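Local coordinates for protein possible HxlR family transcriptional factor (PDB 3DF8) that probably binds DNA as a winged helix-turn-helix regulator of transcription in the HxlR family, at residues A[68-76]-A[84-92]; A[26-35]-A[52-63]. All coordinates share one frame; numbering follows the deposited sequence.

The two contacts follow one another along the chain, contact 2 (26-35 with 52-63) closing before contact 1 (68-76 with 84-92) opens, and their centres lie about 14 Å apart. Helix 57-69 is common to both: its first turns pack in contact 2 and its last turn leads into the hairpin of contact 1. The two also touch directly, through Val92 CG1 and Ile33 CD1 at 3.9 Å, where helix 87-108 meets helix 29-36. Contact 2 packs helix 29-36 against helix 57-69 and the turn before it; contact 1 joins the end of helix 57-69 and the beta hairpin to helix 87-108. Both also touch the second subunit.

Contact 1 (A[68-76]-A[84-92]); sequences IDSGLVERR and ALTEKGMNV
Gly71, whose positive phi ends helix 57-69 in a Schellman motif, accepts at its carbonyl: Thr86 OG1 donates to Gly71 O at 2.6 Å. Thr86 OG1 also accepts from Gly89 N at 3.1 Å, so one hydroxyl both caps helix 87-108 and ties it to the turn. A chi1 of 64° sets OG1 between the backbone N and carbonyl carbon of Thr86, which brings it near both Gly71 O and Gly89 N. Leu72 O takes Thr86 N at 3.0 Å and rests against Gly89 CA at 3.3 Å, where a side chain would collide with it. The CD2 branch of Leu72 reaches Lys88 CB and Val92 CG2. Val73 and Leu85 form a non-hydrogen-bonded antiparallel pair; their side chains diverge, yet Val73 CG2 and Leu85 CD2 end 3.9 Å apart. At the hydrogen-bonded pair Glu74 and Ala84, Glu74 N donates to Ala84 O at 2.9 Å and Ala84 N returns the bond. The bent Glu74 chain passes Thr86 CG2; a water joins Glu74 OE1 to Leu85 O, while OE2 forms a salt bridge with Arg42. This base of the winged-helix hairpin lies between helices 57-69 and 87-108, with Leu36 of helix 29-36 packed against Val73 and Leu85, and Leu106 of the second subunit against Leu72 and Val92.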
# COMPACT_ATOMS: atom_id res chain seq x y z
N ILE A 68 -11.51 -0.63 12.32
CA ILE A 68 -12.87 -0.31 12.80
C ILE A 68 -12.99 1.21 13.00
O ILE A 68 -13.94 1.85 12.55
CB ILE A 68 -13.17 -1.07 14.09
CG1 ILE A 68 -13.29 -2.57 13.82
CG2 ILE A 68 -14.47 -0.51 14.76
CD1 ILE A 68 -13.37 -3.43 15.11
N ASP A 69 -12.02 1.80 13.69
CA ASP A 69 -12.03 3.25 13.94
C ASP A 69 -12.06 4.08 12.65
O ASP A 69 -12.69 5.14 12.60
CB ASP A 69 -10.87 3.63 14.85
CG ASP A 69 -11.03 3.10 16.29
OD1 ASP A 69 -12.11 2.55 16.64
OD2 ASP A 69 -10.08 3.25 17.07
N SER A 70 -11.40 3.57 11.61
CA SER A 70 -11.30 4.24 10.31
C SER A 70 -12.49 3.95 9.39
O SER A 70 -12.55 4.49 8.28
CB SER A 70 -9.97 3.90 9.64
OG SER A 70 -8.90 4.40 10.43
N GLY A 71 -13.42 3.12 9.87
CA GLY A 71 -14.67 2.81 9.15
C GLY A 71 -14.53 1.82 8.01
O GLY A 71 -15.41 1.74 7.13
N LEU A 72 -13.43 1.07 7.99
CA LEU A 72 -13.19 0.08 6.93
C LEU A 72 -13.62 -1.34 7.31
O LEU A 72 -13.80 -2.17 6.42
CB LEU A 72 -11.68 0.07 6.52
CG LEU A 72 -11.20 1.48 6.08
CD1 LEU A 72 -9.77 1.35 5.67
CD2 LEU A 72 -12.04 2.01 4.91
N VAL A 73 -13.70 -1.63 8.61
CA VAL A 73 -14.06 -2.99 9.13
C VAL A 73 -15.11 -2.82 10.23
O VAL A 73 -15.15 -1.80 10.90
CB VAL A 73 -12.80 -3.67 9.67
CG1 VAL A 73 -13.09 -4.96 10.50
CG2 VAL A 73 -11.87 -4.00 8.50
N GLU A 74 -15.99 -3.81 10.37
CA GLU A 74 -16.88 -3.84 11.53
C GLU A 74 -16.85 -5.22 12.16
O GLU A 74 -16.61 -6.25 11.46
CB GLU A 74 -18.31 -3.42 11.14
CG GLU A 74 -18.82 -4.09 9.89
CD GLU A 74 -19.63 -5.35 10.14
OE1 GLU A 74 -20.22 -5.86 9.16
OE2 GLU A 74 -19.70 -5.82 11.31
N ARG A 75 -17.05 -5.24 13.49
CA ARG A 75 -17.15 -6.48 14.28
C ARG A 75 -18.63 -6.75 14.57
O ARG A 75 -19.36 -5.83 14.96
CB ARG A 75 -16.36 -6.33 15.59
CG ARG A 75 -16.51 -7.51 16.57
CD ARG A 75 -15.95 -7.17 18.02
NE ARG A 75 -14.54 -6.93 17.89
CZ ARG A 75 -13.97 -5.74 18.00
NH1 ARG A 75 -12.65 -5.64 17.82
NH2 ARG A 75 -14.72 -4.66 18.24
N ARG A 76 -19.08 -7.99 14.34
CA ARG A 76 -20.40 -8.37 14.80
C ARG A 76 -20.27 -9.27 16.01
O ARG A 76 -19.65 -10.30 15.89
CB ARG A 76 -21.10 -9.17 13.70
CG ARG A 76 -22.54 -9.55 14.05
CD ARG A 76 -23.15 -10.43 12.95
NE ARG A 76 -24.53 -10.80 13.26
CZ ARG A 76 -24.88 -11.87 13.97
NH1 ARG A 76 -23.95 -12.71 14.44
NH2 ARG A 76 -26.17 -12.13 14.22
N ALA A 84 -16.02 -8.21 9.13
CA ALA A 84 -16.28 -8.04 7.72
C ALA A 84 -15.86 -6.63 7.33
O ALA A 84 -15.83 -5.70 8.14
CB ALA A 84 -17.78 -8.23 7.41
N LEU A 85 -15.58 -6.47 6.05
CA LEU A 85 -15.33 -5.14 5.50
C LEU A 85 -16.65 -4.36 5.42
O LEU A 85 -17.73 -4.91 5.07
CB LEU A 85 -14.75 -5.30 4.11
CG LEU A 85 -13.34 -5.90 4.07
CD1 LEU A 85 -13.01 -6.10 2.61
CD2 LEU A 85 -12.32 -4.97 4.75
N THR A 86 -16.58 -3.07 5.70
CA THR A 86 -17.67 -2.15 5.38
C THR A 86 -17.66 -1.85 3.88
O THR A 86 -16.75 -2.28 3.14
CB THR A 86 -17.46 -0.83 6.14
OG1 THR A 86 -16.26 -0.22 5.65
CG2 THR A 86 -17.41 -1.05 7.67
N GLU A 87 -18.66 -1.10 3.40
CA GLU A 87 -18.66 -0.63 2.01
C GLU A 87 -17.35 0.08 1.69
O GLU A 87 -16.74 -0.18 0.65
CB GLU A 87 -19.84 0.31 1.74
CG GLU A 87 -19.84 0.82 0.31
CD GLU A 87 -21.19 1.33 -0.14
OE1 GLU A 87 -22.13 1.43 0.69
OE2 GLU A 87 -21.30 1.64 -1.34
N LYS A 88 -16.91 0.96 2.58
CA LYS A 88 -15.59 1.63 2.37
C LYS A 88 -14.42 0.65 2.33
O LYS A 88 -13.53 0.78 1.46
CB LYS A 88 -15.32 2.73 3.39
CG LYS A 88 -16.27 3.95 3.27
CD LYS A 88 -16.03 4.87 4.42
CE LYS A 88 -16.87 6.14 4.29
NZ LYS A 88 -16.80 6.97 5.55
N GLY A 89 -14.40 -0.33 3.23
CA GLY A 89 -13.30 -1.32 3.27
C GLY A 89 -13.28 -2.13 1.98
O GLY A 89 -12.19 -2.43 1.43
N MSE A 90 -14.46 -2.47 1.48
CA MSE A 90 -14.54 -3.22 0.21
C MSE A 90 -14.05 -2.38 -0.99
O MSE A 90 -13.36 -2.88 -1.89
CB MSE A 90 -15.96 -3.75 -0.05
CG MSE A 90 -16.02 -4.65 -1.31
SE MSE A 90 -14.88 -6.28 -1.18
CE MSE A 90 -15.81 -7.12 0.28
N ASN A 91 -14.35 -1.09 -0.97
CA ASN A 91 -13.77 -0.17 -1.96
C ASN A 91 -12.25 -0.13 -1.91
O ASN A 91 -11.57 -0.16 -2.94
CB ASN A 91 -14.34 1.24 -1.78
CG ASN A 91 -15.80 1.32 -2.13
OD1 ASN A 91 -16.31 0.53 -2.94
ND2 ASN A 91 -16.49 2.28 -1.54
N VAL A 92 -11.69 -0.01 -0.71
CA VAL A 92 -10.24 -0.14 -0.59
C VAL A 92 -9.73 -1.48 -1.17
O VAL A 92 -8.75 -1.51 -1.89
CB VAL A 92 -9.81 -0.00 0.90
CG1 VAL A 92 -8.27 -0.31 1.11
CG2 VAL A 92 -10.18 1.44 1.43
O HOH W 1 -20.08 -4.87 6.65

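Contact 2 (A[26-35]-A[52-63]). With ACT (acetate ion), chain C.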
# COMPACT_ATOMS: atom_id res chain seq x y z
N LYS A 26 1.06 0.19 7.48
CA LYS A 26 1.54 -0.60 8.61
C LYS A 26 1.51 -2.09 8.26
O LYS A 26 0.59 -2.55 7.55
CB LYS A 26 0.68 -0.34 9.84
CG LYS A 26 0.84 1.04 10.43
CD LYS A 26 0.05 1.17 11.72
CE LYS A 26 -0.18 2.65 12.02
NZ LYS A 26 0.06 2.98 13.47
N LYS A 27 2.50 -2.82 8.78
CA LYS A 27 2.67 -4.23 8.49
C LYS A 27 1.33 -4.96 8.65
O LYS A 27 0.66 -4.78 9.67
CB LYS A 27 3.74 -4.86 9.38
CG LYS A 27 4.17 -6.20 8.86
CD LYS A 27 5.38 -6.78 9.62
CE LYS A 27 5.76 -8.12 9.02
NZ LYS A 27 5.68 -8.05 7.51
N TYR A 28 0.96 -5.76 7.64
CA TYR A 28 -0.25 -6.60 7.65
C TYR A 28 -1.57 -5.95 7.26
O TYR A 28 -2.53 -6.64 6.99
CB TYR A 28 -0.42 -7.35 8.98
CG TYR A 28 0.74 -8.26 9.33
CD1 TYR A 28 1.55 -7.97 10.43
CD2 TYR A 28 1.01 -9.42 8.59
CE1 TYR A 28 2.60 -8.80 10.76
CE2 TYR A 28 2.06 -10.25 8.93
CZ TYR A 28 2.85 -9.94 10.01
OH TYR A 28 3.89 -10.76 10.38
N THR A 29 -1.63 -4.62 7.25
CA THR A 29 -2.96 -3.97 7.10
C THR A 29 -3.59 -4.32 5.77
O THR A 29 -4.77 -4.67 5.70
CB THR A 29 -2.91 -2.45 7.31
OG1 THR A 29 -2.35 -2.17 8.60
CG2 THR A 29 -4.34 -1.82 7.21
N MSE A 30 -2.78 -4.27 4.70
CA MSE A 30 -3.31 -4.57 3.36
C MSE A 30 -3.70 -6.05 3.29
O MSE A 30 -4.73 -6.42 2.68
CB MSE A 30 -2.32 -4.19 2.26
CG MSE A 30 -2.18 -2.69 2.12
SE MSE A 30 -0.92 -2.19 0.70
CE MSE A 30 0.65 -1.96 1.86
N LEU A 31 -2.91 -6.89 3.94
CA LEU A 31 -3.25 -8.33 3.97
C LEU A 31 -4.53 -8.58 4.77
O LEU A 31 -5.31 -9.46 4.38
CB LEU A 31 -2.11 -9.13 4.54
CG LEU A 31 -0.86 -9.23 3.65
CD1 LEU A 31 0.26 -9.92 4.46
CD2 LEU A 31 -1.19 -9.87 2.30
N ILE A 32 -4.74 -7.87 5.88
CA ILE A 32 -5.99 -8.02 6.67
C ILE A 32 -7.20 -7.63 5.78
O ILE A 32 -8.20 -8.37 5.69
CB ILE A 32 -5.95 -7.21 7.96
CG1 ILE A 32 -4.90 -7.83 8.92
CG2 ILE A 32 -7.35 -7.17 8.59
CD1 ILE A 32 -4.41 -6.90 10.10
N ILE A 33 -7.13 -6.46 5.17
CA ILE A 33 -8.20 -6.04 4.23
C ILE A 33 -8.44 -7.07 3.14
O ILE A 33 -9.57 -7.39 2.83
CB ILE A 33 -7.91 -4.64 3.62
CG1 ILE A 33 -7.90 -3.59 4.76
CG2 ILE A 33 -8.85 -4.30 2.42
CD1 ILE A 33 -7.36 -2.19 4.36
N SER A 34 -7.36 -7.60 2.58
CA SER A 34 -7.48 -8.61 1.51
C SER A 34 -8.17 -9.90 2.00
O SER A 34 -9.10 -10.44 1.34
CB SER A 34 -6.10 -8.91 0.98
OG SER A 34 -5.48 -7.71 0.50
N VAL A 35 -7.73 -10.42 3.14
CA VAL A 35 -8.30 -11.71 3.57
C VAL A 35 -9.75 -11.53 4.02
O VAL A 35 -10.54 -12.45 3.89
CB VAL A 35 -7.43 -12.48 4.61
CG1 VAL A 35 -6.08 -12.87 4.01
CG2 VAL A 35 -7.27 -11.70 5.94
N ILE A 52 -3.14 -15.37 7.61
CA ILE A 52 -1.99 -14.48 7.42
C ILE A 52 -0.81 -15.07 8.19
O ILE A 52 -0.62 -14.75 9.36
CB ILE A 52 -2.29 -13.00 7.87
CG1 ILE A 52 -3.54 -12.47 7.16
CG2 ILE A 52 -1.09 -12.10 7.57
CD1 ILE A 52 -4.07 -11.15 7.72
N PRO A 53 0.09 -15.76 7.46
CA PRO A 53 1.27 -16.42 8.03
C PRO A 53 2.01 -15.52 9.02
O PRO A 53 2.40 -14.40 8.66
CB PRO A 53 2.16 -16.63 6.80
CG PRO A 53 1.23 -16.77 5.68
CD PRO A 53 0.06 -15.88 5.99
N GLY A 54 2.20 -15.96 10.26
CA GLY A 54 3.07 -15.15 11.11
C GLY A 54 2.54 -13.93 11.84
O GLY A 54 3.25 -13.38 12.69
N ILE A 55 1.32 -13.46 11.53
CA ILE A 55 0.75 -12.34 12.27
C ILE A 55 0.45 -12.74 13.74
O ILE A 55 -0.08 -13.82 13.98
CB ILE A 55 -0.55 -11.77 11.58
CG1 ILE A 55 -0.86 -10.36 12.10
CG2 ILE A 55 -1.75 -12.73 11.75
CD1 ILE A 55 -1.96 -9.56 11.35
N SER A 56 0.80 -11.89 14.70
CA SER A 56 0.48 -12.16 16.11
C SER A 56 -0.95 -11.74 16.43
O SER A 56 -1.54 -10.90 15.73
CB SER A 56 1.43 -11.43 17.06
OG SER A 56 1.24 -10.03 16.90
N SER A 57 -1.53 -12.34 17.48
CA SER A 57 -2.86 -11.91 17.94
C SER A 57 -2.83 -10.43 18.29
O SER A 57 -3.77 -9.71 17.99
CB SER A 57 -3.32 -12.71 19.15
OG SER A 57 -3.54 -14.05 18.79
N THR A 58 -1.76 -9.99 18.96
CA THR A 58 -1.66 -8.59 19.38
C THR A 58 -1.72 -7.64 18.17
O THR A 58 -2.47 -6.68 18.19
CB THR A 58 -0.42 -8.31 20.27
OG1 THR A 58 -0.56 -8.99 21.53
CG2 THR A 58 -0.26 -6.78 20.53
N ILE A 59 -0.90 -7.90 17.16
CA ILE A 59 -0.88 -7.02 15.97
C ILE A 59 -2.22 -7.10 15.25
O ILE A 59 -2.77 -6.08 14.80
CB ILE A 59 0.32 -7.36 15.02
CG1 ILE A 59 1.65 -7.12 15.76
CG2 ILE A 59 0.18 -6.62 13.63
CD1 ILE A 59 1.84 -5.71 16.23
N LEU A 60 -2.77 -8.31 15.13
CA LEU A 60 -4.06 -8.44 14.43
C LEU A 60 -5.14 -7.64 15.14
O LEU A 60 -5.94 -6.95 14.49
CB LEU A 60 -4.48 -9.89 14.24
CG LEU A 60 -5.83 -10.15 13.53
CD1 LEU A 60 -5.91 -9.52 12.15
CD2 LEU A 60 -6.11 -11.65 13.44
N SER A 61 -5.17 -7.73 16.45
CA SER A 61 -6.20 -7.04 17.25
C SER A 61 -6.02 -5.51 17.11
O SER A 61 -7.01 -4.77 16.95
CB SER A 61 -6.08 -7.47 18.72
OG SER A 61 -7.03 -6.77 19.49
N ARG A 62 -4.78 -5.04 17.15
CA ARG A 62 -4.47 -3.61 17.07
C ARG A 62 -4.86 -3.06 15.70
O ARG A 62 -5.44 -1.98 15.60
CB ARG A 62 -2.99 -3.32 17.36
CG ARG A 62 -2.66 -1.82 17.46
CD ARG A 62 -1.18 -1.53 17.74
NE ARG A 62 -0.70 -0.44 16.89
CZ ARG A 62 0.43 0.24 17.05
NH1 ARG A 62 1.25 -0.02 18.07
NH2 ARG A 62 0.74 1.19 16.17
N ARG A 63 -4.55 -3.83 14.65
CA ARG A 63 -4.92 -3.38 13.29
C ARG A 63 -6.44 -3.39 13.04
O ARG A 63 -6.99 -2.46 12.43
CB ARG A 63 -4.24 -4.22 12.20
CG ARG A 63 -2.75 -4.14 12.16
CD ARG A 63 -2.18 -2.80 11.74
NE ARG A 63 -0.78 -3.07 11.49
CZ ARG A 63 0.16 -2.99 12.43
NH1 ARG A 63 -0.16 -2.55 13.66
NH2 ARG A 63 1.41 -3.31 12.15
C ACT C . 3.92 -7.06 5.35
O ACT C . 3.59 -8.21 5.74
OXT ACT C . 5.15 -6.84 5.26
CH3 ACT C . 2.90 -6.00 5.05
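Ile55 lies over one face of the Tyr28 ring in the helix-turn-helix core, where helix 29-35 crosses helix 57-63, the probable recognition helix, at -75°. Ile55 CG1 makes a CH-pi contact 3.8 Å from the Tyr28 ring centroid, 13° off the normal, while Lys27 CG lies against the opposite face, nearer the rim. Ile52 CG2 touches the ring at CD2, and its CD1 end reaches on to Ile32 CG1. This apolar side is close-packed: Ile32 CD1 presses on Arg63 CB at 3.4 Å and on Leu60 CD1. Toward solvent the contact thins to the exposed chain of Lys27, whose NZ holds an acetate, probably from the crystallisation liquor. Between these regions lies Arg63. Its grip is side-on, with both nitrogens on one oxygen: Arg63 NE lies 2.9 Å from Lys27 O, and Arg63 NH2, in the carbonyl plane on a lone pair, 3.0 Å from that same Lys27 O. Replacing Arg63 by an alanine would probably leave Lys27 O without both donors and open a gap between Lys26 and Ile59. The Arg63 chain, bent at chi2 (-68°), turns the guanidinium into that place, with Ile59 CG2 over one face and Lys26 CB over the other.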